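Long-range contact in protein translation factor SUI1 homolog (Pyrococcus horikoshii, PDB 5ZCY), which probably acts as an archaeal translation initiation factor of the SUI1 (aIF1/eIF1) family that binds mRNA: residues 41-54 with 63-75. Residues are numbered along the deposited sequence; the frame is centred on the assembly and turned at random.
Sequences EGIDEKEFDLEEIA and CGGTAKNGRIELQ
The guanidinium of Arg71 meets two carboxylates at its edge, both in its plane: Glu41 OE1 from the end of the neighbouring strand 36-41 and Glu73 OE2 from its own strand. Glu41 and Arg71 lie side by side and point the same way, carboxylate and guanidinium planes 26° apart, but their salt bridge is long, with Glu41 OE1 4.0 Å from Arg71 NH1; this oxygen comes nearest to Arg71 CD, 3.4 Å away. The bridge to Glu73 is tighter, Arg71 NH2 to Glu73 OE2 3.0 Å, and meets that oxygen from above the carboxylate plane. Tyr27 hydrogen-bonds Glu41 OE1, and Glu29 forms a further salt bridge with Arg71 NH1. A methionine in place of Arg71 would probably leave Glu29 and Glu41 without this positive partner, and Glu73 with Lys37 but not its bond to the guanidinium.

On the helix side the contact is mainly apolar. Leu50 turns its CB to Ala67 CB (3.8 Å), while its CD1 rests against the backbone of Gly70, 3.6 Å from Gly70 C. Ile72 uses both branches: with CG2 anti to the backbone N and CG1 beside it, CG2 is turned to Ala54 CB (3.8 Å) and CD1 touches Ile53 CG2 at 3.6 Å, the two side chains crossing at about a right angle. The carboxylate of Glu45 lies over Gly70, where a side chain would collide with it. No direct hydrogen bond joins the segments; instead a water links Glu51 OE2 to Ala67 O.

Gly70 belongs to the type I' turn, Lys68 to Arg71, that closes the hairpin of strands 65-68 and 71-75. Helix 50-61 begins after its N-cap, Asp49, and packs its first turn on one face of this hairpin, the Arg71 network lying on the other: the two-layer alpha/beta arrangement of the SUI1 fold.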
loop_
_atom_site.group_PDB
_atom_site.type_symbol
_atom_site.label_atom_id
_atom_site.label_comp_id
_atom_site.label_asym_id
_atom_site.label_seq_id
_atom_site.Cartn_x
_atom_site.Cartn_y
_atom_site.Cartn_z
ATOM N N GLU A 41 -4.090 0.325 -3.220
ATOM C CA GLU A 41 -5.200 -0.326 -3.964
ATOM C C GLU A 41 -4.642 -0.961 -5.177
ATOM O O GLU A 41 -3.633 -0.601 -5.740
ATOM C CB GLU A 41 -6.229 0.779 -4.387
ATOM C CG GLU A 41 -7.612 0.509 -4.856
ATOM C CD GLU A 41 -8.220 1.936 -4.997
ATOM O OE1 GLU A 41 -8.861 2.362 -4.090
ATOM O OE2 GLU A 41 -7.866 2.670 -5.981
ATOM N N GLY A 42 -5.155 -2.123 -5.554
ATOM C CA GLY A 42 -4.718 -2.797 -6.772
ATOM C C GLY A 42 -3.937 -4.069 -6.640
ATOM O O GLY A 42 -3.666 -4.801 -7.634
ATOM N N ILE A 43 -3.532 -4.401 -5.426
ATOM C CA ILE A 43 -2.953 -5.712 -5.185
ATOM C C ILE A 43 -4.090 -6.732 -5.276
ATOM O O ILE A 43 -5.133 -6.542 -4.669
ATOM C CB ILE A 43 -2.274 -5.774 -3.851
ATOM C CG1 ILE A 43 -1.044 -4.891 -3.830
ATOM C CG2 ILE A 43 -1.819 -7.222 -3.530
ATOM C CD1 ILE A 43 -0.431 -4.665 -2.454
ATOM N N ASP A 44 -3.885 -7.817 -6.017
ATOM C CA ASP A 44 -4.947 -8.786 -6.316
ATOM C C ASP A 44 -5.302 -9.524 -4.991
ATOM O O ASP A 44 -4.502 -10.325 -4.444
ATOM C CB ASP A 44 -4.378 -9.743 -7.340
ATOM C CG ASP A 44 -5.366 -10.780 -7.811
ATOM O OD1 ASP A 44 -6.303 -11.110 -7.087
ATOM O OD2 ASP A 44 -5.195 -11.190 -9.003
ATOM N N GLU A 45 -6.465 -9.203 -4.490
ATOM C CA GLU A 45 -6.934 -9.667 -3.216
ATOM C C GLU A 45 -7.307 -11.167 -3.295
ATOM O O GLU A 45 -7.359 -11.829 -2.281
ATOM C CB GLU A 45 -8.034 -8.769 -2.688
ATOM C CG GLU A 45 -9.292 -8.845 -3.480
ATOM C CD GLU A 45 -10.408 -8.046 -2.874
ATOM O OE1 GLU A 45 -11.003 -7.311 -3.659
ATOM O OE2 GLU A 45 -10.685 -8.159 -1.650
ATOM N N LYS A 46 -7.542 -11.668 -4.500
ATOM C CA LYS A 46 -7.834 -13.105 -4.675
ATOM C C LYS A 46 -6.562 -13.929 -4.531
ATOM O O LYS A 46 -6.588 -14.975 -3.907
ATOM C CB LYS A 46 -8.484 -13.389 -6.071
ATOM C CG LYS A 46 -8.721 -14.835 -6.476
ATOM C CD LYS A 46 -9.665 -15.015 -7.694
ATOM C CE LYS A 46 -9.104 -14.523 -9.028
ATOM N NZ LYS A 46 -10.094 -14.452 -10.153
ATOM N N GLU A 47 -5.462 -13.500 -5.117
ATOM C CA GLU A 47 -4.269 -14.206 -5.145
ATOM C C GLU A 47 -3.461 -14.027 -3.826
ATOM O O GLU A 47 -2.819 -14.917 -3.396
ATOM C CB GLU A 47 -3.364 -13.744 -6.312
ATOM C CG GLU A 47 -3.801 -13.871 -7.747
ATOM C CD GLU A 47 -2.584 -13.680 -8.684
ATOM O OE1 GLU A 47 -2.740 -13.047 -9.744
ATOM O OE2 GLU A 47 -1.496 -14.176 -8.330
ATOM N N PHE A 48 -3.458 -12.778 -3.294
ATOM C CA PHE A 48 -2.598 -12.463 -2.131
ATOM C C PHE A 48 -3.411 -12.086 -0.947
ATOM O O PHE A 48 -4.522 -11.698 -1.044
ATOM C CB PHE A 48 -1.646 -11.289 -2.508
ATOM C CG PHE A 48 -0.910 -11.523 -3.858
ATOM C CD1 PHE A 48 -0.111 -12.602 -3.992
ATOM C CD2 PHE A 48 -1.039 -10.688 -4.860
ATOM C CE1 PHE A 48 0.522 -12.878 -5.195
ATOM C CE2 PHE A 48 -0.362 -10.941 -6.089
ATOM C CZ PHE A 48 0.386 -12.001 -6.187
ATOM N N ASP A 49 -2.824 -12.342 0.215
ATOM C CA ASP A 49 -3.504 -12.096 1.517
ATOM C C ASP A 49 -3.191 -10.650 1.925
ATOM O O ASP A 49 -2.051 -10.362 2.473
ATOM C CB ASP A 49 -2.943 -13.053 2.552
ATOM C CG ASP A 49 -3.531 -12.900 3.879
ATOM O OD1 ASP A 49 -4.313 -11.971 4.143
ATOM O OD2 ASP A 49 -3.221 -13.744 4.734
ATOM N N LEU A 50 -4.139 -9.737 1.683
ATOM C CA LEU A 50 -3.863 -8.363 2.025
ATOM C C LEU A 50 -3.674 -8.143 3.505
ATOM O O LEU A 50 -2.984 -7.182 3.868
ATOM C CB LEU A 50 -4.964 -7.431 1.567
ATOM C CG LEU A 50 -5.246 -7.457 0.092
ATOM C CD1 LEU A 50 -6.245 -6.346 -0.215
ATOM C CD2 LEU A 50 -4.001 -7.370 -0.757
ATOM N N GLU A 51 -4.315 -8.953 4.374
ATOM C CA GLU A 51 -4.090 -8.822 5.830
ATOM C C GLU A 51 -2.664 -9.046 6.177
ATOM O O GLU A 51 -2.055 -8.364 6.998
ATOM C CB GLU A 51 -4.977 -9.803 6.632
ATOM C CG GLU A 51 -6.452 -9.531 6.588
ATOM C CD GLU A 51 -7.330 -10.578 7.357
ATOM O OE1 GLU A 51 -6.982 -11.749 7.430
ATOM O OE2 GLU A 51 -8.365 -10.204 7.910
ATOM N N GLU A 52 -2.072 -10.062 5.541
ATOM C CA GLU A 52 -0.717 -10.358 5.800
ATOM C C GLU A 52 0.287 -9.287 5.355
ATOM O O GLU A 52 1.247 -8.971 6.030
ATOM C CB GLU A 52 -0.392 -11.791 5.172
ATOM C CG GLU A 52 0.940 -12.249 5.289
ATOM C CD GLU A 52 1.275 -13.635 4.614
ATOM O OE1 GLU A 52 0.630 -14.103 3.589
ATOM O OE2 GLU A 52 2.354 -13.998 5.094
ATOM N N ILE A 53 0.006 -8.821 4.154
ATOM C CA ILE A 53 0.831 -7.712 3.604
ATOM C C ILE A 53 0.669 -6.483 4.469
ATOM O O ILE A 53 1.715 -5.874 4.777
ATOM C CB ILE A 53 0.447 -7.417 2.116
ATOM C CG1 ILE A 53 0.776 -8.675 1.284
ATOM C CG2 ILE A 53 1.180 -6.174 1.618
ATOM C CD1 ILE A 53 0.237 -8.667 -0.104
ATOM N N ALA A 54 -0.531 -6.187 4.916
ATOM C CA ALA A 54 -0.712 -5.064 5.845
ATOM C C ALA A 54 0.074 -5.242 7.100
ATOM O O ALA A 54 0.717 -4.277 7.546
ATOM C CB ALA A 54 -2.145 -4.809 6.113
ATOM N N CYS A 63 3.463 1.454 12.424
ATOM C CA CYS A 63 2.260 2.311 12.228
ATOM C C CYS A 63 1.016 1.493 12.348
ATOM O O CYS A 63 1.088 0.208 12.221
ATOM C CB CYS A 63 2.267 3.043 10.854
ATOM S SG CYS A 63 2.123 2.027 9.425
ATOM N N GLY A 64 -0.133 2.020 12.584
ATOM C CA GLY A 64 -1.353 1.313 12.480
ATOM C C GLY A 64 -1.751 1.040 11.055
ATOM O O GLY A 64 -1.135 1.562 10.128
ATOM N N GLY A 65 -2.823 0.252 10.930
ATOM C CA GLY A 65 -3.396 0.030 9.581
ATOM C C GLY A 65 -4.288 -1.181 9.588
ATOM O O GLY A 65 -4.376 -1.885 10.618
ATOM N N THR A 66 -4.817 -1.444 8.423
ATOM C CA THR A 66 -5.807 -2.515 8.256
ATOM C C THR A 66 -5.827 -2.911 6.791
ATOM O O THR A 66 -5.355 -2.217 5.918
ATOM C CB THR A 66 -7.179 -2.014 8.716
ATOM O OG1 THR A 66 -8.079 -3.148 8.916
ATOM C CG2 THR A 66 -7.803 -0.992 7.830
ATOM N N ALA A 67 -6.379 -4.063 6.493
ATOM C CA ALA A 67 -6.841 -4.424 5.205
ATOM C C ALA A 67 -8.343 -4.485 5.268
ATOM O O ALA A 67 -8.933 -5.188 6.121
ATOM C CB ALA A 67 -6.256 -5.793 4.788
ATOM N N LYS A 68 -8.975 -3.787 4.340
ATOM C CA LYS A 68 -10.430 -3.864 4.222
ATOM C C LYS A 68 -10.926 -3.463 2.886
ATOM O O LYS A 68 -10.330 -2.593 2.264
ATOM C CB LYS A 68 -11.140 -3.217 5.351
ATOM C CG LYS A 68 -10.827 -1.792 5.567
ATOM C CD LYS A 68 -12.025 -1.086 6.272
ATOM C CE LYS A 68 -11.565 0.203 6.917
ATOM N NZ LYS A 68 -12.366 0.596 8.123
ATOM N N ASN A 69 -11.993 -4.142 2.410
ATOM C CA ASN A 69 -12.612 -3.773 1.153
ATOM C C ASN A 69 -11.621 -3.737 -0.019
ATOM O O ASN A 69 -11.740 -2.895 -0.906
ATOM C CB ASN A 69 -13.384 -2.454 1.289
ATOM C CG ASN A 69 -14.477 -2.515 2.368
ATOM O OD1 ASN A 69 -15.074 -3.551 2.567
ATOM N ND2 ASN A 69 -14.710 -1.406 3.065
ATOM N N GLY A 70 -10.691 -4.684 -0.035
ATOM C CA GLY A 70 -9.772 -4.818 -1.120
ATOM C C GLY A 70 -8.596 -3.837 -1.180
ATOM O O GLY A 70 -7.833 -3.767 -2.140
ATOM N N ARG A 71 -8.436 -3.140 -0.059
ATOM C CA ARG A 71 -7.402 -2.120 0.033
ATOM C C ARG A 71 -6.629 -2.266 1.330
ATOM O O ARG A 71 -7.127 -2.820 2.276
ATOM C CB ARG A 71 -7.984 -0.721 0.080
ATOM C CG ARG A 71 -9.065 -0.400 -0.943
ATOM C CD ARG A 71 -9.388 1.088 -0.961
ATOM N NE ARG A 71 -9.659 1.718 0.332
ATOM C CZ ARG A 71 -9.882 3.048 0.512
ATOM N NH1 ARG A 71 -9.850 3.862 -0.538
ATOM N NH2 ARG A 71 -10.092 3.533 1.713
ATOM N N ILE A 72 -5.368 -1.812 1.363
ATOM C CA ILE A 72 -4.635 -1.695 2.599
ATOM C C ILE A 72 -4.615 -0.213 2.967
ATOM O O ILE A 72 -4.384 0.639 2.121
ATOM C CB ILE A 72 -3.213 -2.193 2.431
ATOM C CG1 ILE A 72 -3.243 -3.741 2.087
ATOM C CG2 ILE A 72 -2.322 -1.898 3.636
ATOM C CD1 ILE A 72 -1.938 -4.344 1.713
ATOM N N GLU A 73 -4.883 0.052 4.242
ATOM C CA GLU A 73 -4.836 1.399 4.821
ATOM C C GLU A 73 -3.803 1.462 5.869
ATOM O O GLU A 73 -3.773 0.608 6.786
ATOM C CB GLU A 73 -6.211 1.825 5.378
ATOM C CG GLU A 73 -7.356 1.617 4.471
ATOM C CD GLU A 73 -8.653 2.326 4.961
ATOM O OE1 GLU A 73 -8.601 3.016 5.986
ATOM O OE2 GLU A 73 -9.693 2.091 4.268
ATOM N N LEU A 74 -2.901 2.411 5.801
ATOM C CA LEU A 74 -1.827 2.621 6.771
ATOM C C LEU A 74 -1.952 3.969 7.433
ATOM O O LEU A 74 -2.237 4.977 6.749
ATOM C CB LEU A 74 -0.428 2.548 6.162
ATOM C CG LEU A 74 -0.136 1.255 5.409
ATOM C CD1 LEU A 74 1.175 1.327 4.701
ATOM C CD2 LEU A 74 -0.126 0.067 6.355
ATOM N N GLN A 75 -1.734 4.051 8.734
ATOM C CA GLN A 75 -1.704 5.337 9.440
ATOM C C GLN A 75 -0.478 6.149 9.013
ATOM O O GLN A 75 0.631 5.606 9.047
ATOM C CB GLN A 75 -1.528 5.032 10.934
ATOM C CG GLN A 75 -1.172 6.169 11.837
ATOM C CD GLN A 75 -0.815 5.759 13.231
ATOM O OE1 GLN A 75 -0.261 4.671 13.574
ATOM N NE2 GLN A 75 -1.063 6.690 14.114
HETATM O O HOH W 1 -5.795 -4.184 -3.432
HETATM O O HOH W 2 -9.001 -7.018 8.345
#